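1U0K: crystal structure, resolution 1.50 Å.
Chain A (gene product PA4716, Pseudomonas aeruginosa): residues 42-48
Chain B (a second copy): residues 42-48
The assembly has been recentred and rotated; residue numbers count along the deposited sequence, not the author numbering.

Chain A, residues 42-48: RELRQFE
Chain B, residues 42-48: RELRQFE

Two copies of one helix end meet around Arg45(A) and Arg45(B), the closest CA pair being Arg45(A) CA to Arg45(B) CA at 5.8 Å, with their 43-to-47 directions 124° apart. The rule is that backbone carbonyls at and just after the helix end accept hydrogen bonds from the partner's side chains: Glu43 O of each chain from the other chain's Gln46 amide, and Arg45 O from the other's Arg45 NE.

Along chain B, Arg42(B) is helical (-70/-34) and out of reach. Glu43(B) (-65/-48, chi1 t) turns its CB away, but its backbone O accepts from Gln46(A) NE2 at 3.1 Å. Leu44(B) (-78/-22, m,t) also points away; its O lies 3.4 Å from Leu44(A) O, two acceptors reconciled by a water donating to both.

Arg45(B) leaves the helix with positive phi (64/12), and its CB points toward chain A, 4.1 Å from Arg45(A) CB. Its m,t,p rotamer, with chi4 at 102°, brings NE to 2.8 Å from Arg45(A) O, while Arg45(A) NE returns the bond to Arg45(B) O, also at 2.8 Å. Waters link each NH2 to the same opposing carbonyl.

Gln46(B) (-67/146) starts away, yet m,m curls it back so that NE2 donates to Glu43(A) O at 3.0 Å; a water bridges its OE1 to that carbonyl. Phe47(B) (-56/-41, chi1 t, chi2 97°) offers its ring edge, CD1 4.2 Å from Arg45(A) NH2. Glu48(B) (-131/148) makes no contact.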

# COMPACT_ATOMS: atom_id res chain seq x y z
N ARG A 42 -6.49 5.66 -0.07
CA ARG A 42 -5.17 5.78 -0.69
C ARG A 42 -4.13 6.29 0.30
O ARG A 42 -2.96 5.91 0.22
CB ARG A 42 -5.25 6.66 -1.93
CG ARG A 42 -5.90 5.95 -3.08
CD ARG A 42 -6.39 6.85 -4.19
NE ARG A 42 -7.05 6.04 -5.20
CZ ARG A 42 -7.77 6.52 -6.21
NH1 ARG A 42 -7.94 7.82 -6.36
NH2 ARG A 42 -8.33 5.67 -7.07
N GLU A 43 -4.56 7.13 1.23
CA GLU A 43 -3.67 7.62 2.29
C GLU A 43 -3.16 6.48 3.17
O GLU A 43 -1.96 6.38 3.41
CB GLU A 43 -4.41 8.64 3.16
CG GLU A 43 -3.55 9.32 4.20
CD GLU A 43 -2.54 10.27 3.61
OE1 GLU A 43 -1.56 10.56 4.31
OE2 GLU A 43 -2.74 10.76 2.48
N LEU A 44 -4.06 5.62 3.62
CA LEU A 44 -3.70 4.62 4.61
C LEU A 44 -3.08 3.37 4.01
O LEU A 44 -2.41 2.62 4.72
CB LEU A 44 -4.91 4.29 5.48
CG LEU A 44 -5.45 5.48 6.27
CD1 LEU A 44 -6.55 5.05 7.21
CD2 LEU A 44 -4.31 6.20 7.03
N ARG A 45 -3.30 3.13 2.71
CA ARG A 45 -2.63 2.07 1.94
C ARG A 45 -2.90 0.64 2.40
O ARG A 45 -2.21 -0.29 1.99
CB ARG A 45 -1.13 2.36 1.82
CG ARG A 45 -0.88 3.67 1.12
CD ARG A 45 0.52 4.15 1.24
NE ARG A 45 1.46 3.26 0.56
CZ ARG A 45 1.84 3.38 -0.70
NH1 ARG A 45 1.33 4.34 -1.46
NH2 ARG A 45 2.74 2.54 -1.20
N GLN A 46 -3.92 0.46 3.24
CA GLN A 46 -4.39 -0.88 3.53
C GLN A 46 -5.14 -1.38 2.29
O GLN A 46 -5.69 -0.58 1.54
CB GLN A 46 -5.29 -0.84 4.77
CG GLN A 46 -4.61 -0.22 5.97
CD GLN A 46 -3.35 -0.99 6.38
OE1 GLN A 46 -3.42 -2.19 6.63
NE2 GLN A 46 -2.21 -0.30 6.44
N PHE A 47 -5.13 -2.68 2.07
CA PHE A 47 -5.70 -3.25 0.85
C PHE A 47 -7.16 -2.79 0.72
O PHE A 47 -7.61 -2.46 -0.37
CB PHE A 47 -5.60 -4.78 0.82
CG PHE A 47 -5.76 -5.39 -0.55
CD1 PHE A 47 -4.65 -5.71 -1.33
CD2 PHE A 47 -7.02 -5.64 -1.07
CE1 PHE A 47 -4.80 -6.28 -2.60
CE2 PHE A 47 -7.18 -6.20 -2.35
CZ PHE A 47 -6.07 -6.51 -3.10
N GLU A 48 -7.87 -2.75 1.84
CA GLU A 48 -9.18 -2.11 1.92
C GLU A 48 -9.28 -1.23 3.15
O GLU A 48 -8.64 -1.50 4.17
CB GLU A 48 -10.29 -3.17 1.95
CG GLU A 48 -10.43 -3.91 0.64
CD GLU A 48 -11.53 -4.95 0.63
OE1 GLU A 48 -11.37 -5.98 1.29
OE2 GLU A 48 -12.55 -4.73 -0.06
N ARG B 42 5.85 -2.60 7.75
CA ARG B 42 5.08 -3.49 6.88
C ARG B 42 3.60 -3.43 7.22
O ARG B 42 2.76 -3.51 6.32
CB ARG B 42 5.62 -4.91 6.99
CG ARG B 42 6.95 -5.04 6.28
CD ARG B 42 7.69 -6.33 6.48
NE ARG B 42 8.94 -6.28 5.75
CZ ARG B 42 9.96 -7.11 5.93
NH1 ARG B 42 9.90 -8.06 6.86
NH2 ARG B 42 11.06 -6.97 5.21
N GLU B 43 3.27 -3.25 8.48
CA GLU B 43 1.87 -3.15 8.91
C GLU B 43 1.21 -1.91 8.31
O GLU B 43 0.08 -1.99 7.78
CB GLU B 43 1.76 -3.10 10.43
CG GLU B 43 0.33 -3.09 10.94
CD GLU B 43 -0.43 -4.36 10.65
OE1 GLU B 43 0.17 -5.43 10.46
OE2 GLU B 43 -1.68 -4.27 10.65
N LEU B 44 1.88 -0.77 8.42
CA LEU B 44 1.29 0.51 8.04
C LEU B 44 1.29 0.74 6.54
O LEU B 44 0.52 1.55 6.05
CB LEU B 44 1.99 1.66 8.78
CG LEU B 44 1.88 1.59 10.30
CD1 LEU B 44 2.60 2.78 10.91
CD2 LEU B 44 0.43 1.55 10.77
N ARG B 45 2.16 0.05 5.82
CA ARG B 45 2.19 0.03 4.36
C ARG B 45 2.49 1.37 3.68
O ARG B 45 2.33 1.49 2.48
CB ARG B 45 0.89 -0.56 3.80
CG ARG B 45 0.70 -2.01 4.16
CD ARG B 45 -0.71 -2.50 3.99
NE ARG B 45 -1.02 -2.80 2.60
CZ ARG B 45 -1.06 -4.03 2.08
NH1 ARG B 45 -0.76 -5.10 2.81
NH2 ARG B 45 -1.39 -4.18 0.80
N GLN B 46 2.96 2.37 4.43
CA GLN B 46 3.50 3.58 3.83
C GLN B 46 4.78 3.19 3.13
O GLN B 46 5.48 2.27 3.57
CB GLN B 46 3.74 4.66 4.90
CG GLN B 46 2.49 4.99 5.69
CD GLN B 46 1.37 5.52 4.84
OE1 GLN B 46 1.55 6.48 4.10
NE2 GLN B 46 0.21 4.88 4.94
N PHE B 47 5.09 3.83 2.01
CA PHE B 47 6.23 3.38 1.20
C PHE B 47 7.48 3.37 2.07
O PHE B 47 8.28 2.42 2.02
CB PHE B 47 6.41 4.25 -0.05
CG PHE B 47 7.31 3.65 -1.09
CD1 PHE B 47 6.77 2.95 -2.16
CD2 PHE B 47 8.69 3.78 -1.02
CE1 PHE B 47 7.59 2.38 -3.13
CE2 PHE B 47 9.50 3.23 -2.00
CZ PHE B 47 8.96 2.51 -3.04
N GLU B 48 7.61 4.40 2.90
CA GLU B 48 8.59 4.44 3.99
C GLU B 48 7.96 4.86 5.30
O GLU B 48 6.99 5.61 5.33
CB GLU B 48 9.73 5.40 3.65
CG GLU B 48 10.70 4.77 2.67
CD GLU B 48 11.47 5.76 1.82
OE1 GLU B 48 11.80 6.86 2.27
OE2 GLU B 48 11.77 5.38 0.66
O HOH W 1 0.01 7.22 1.88
O HOH W 2 -1.38 3.03 7.17
O HOH W 3 3.28 0.05 0.26
O HOH W 4 -1.52 -1.31 -0.55
O HOH W 5 -1.35 -4.08 6.69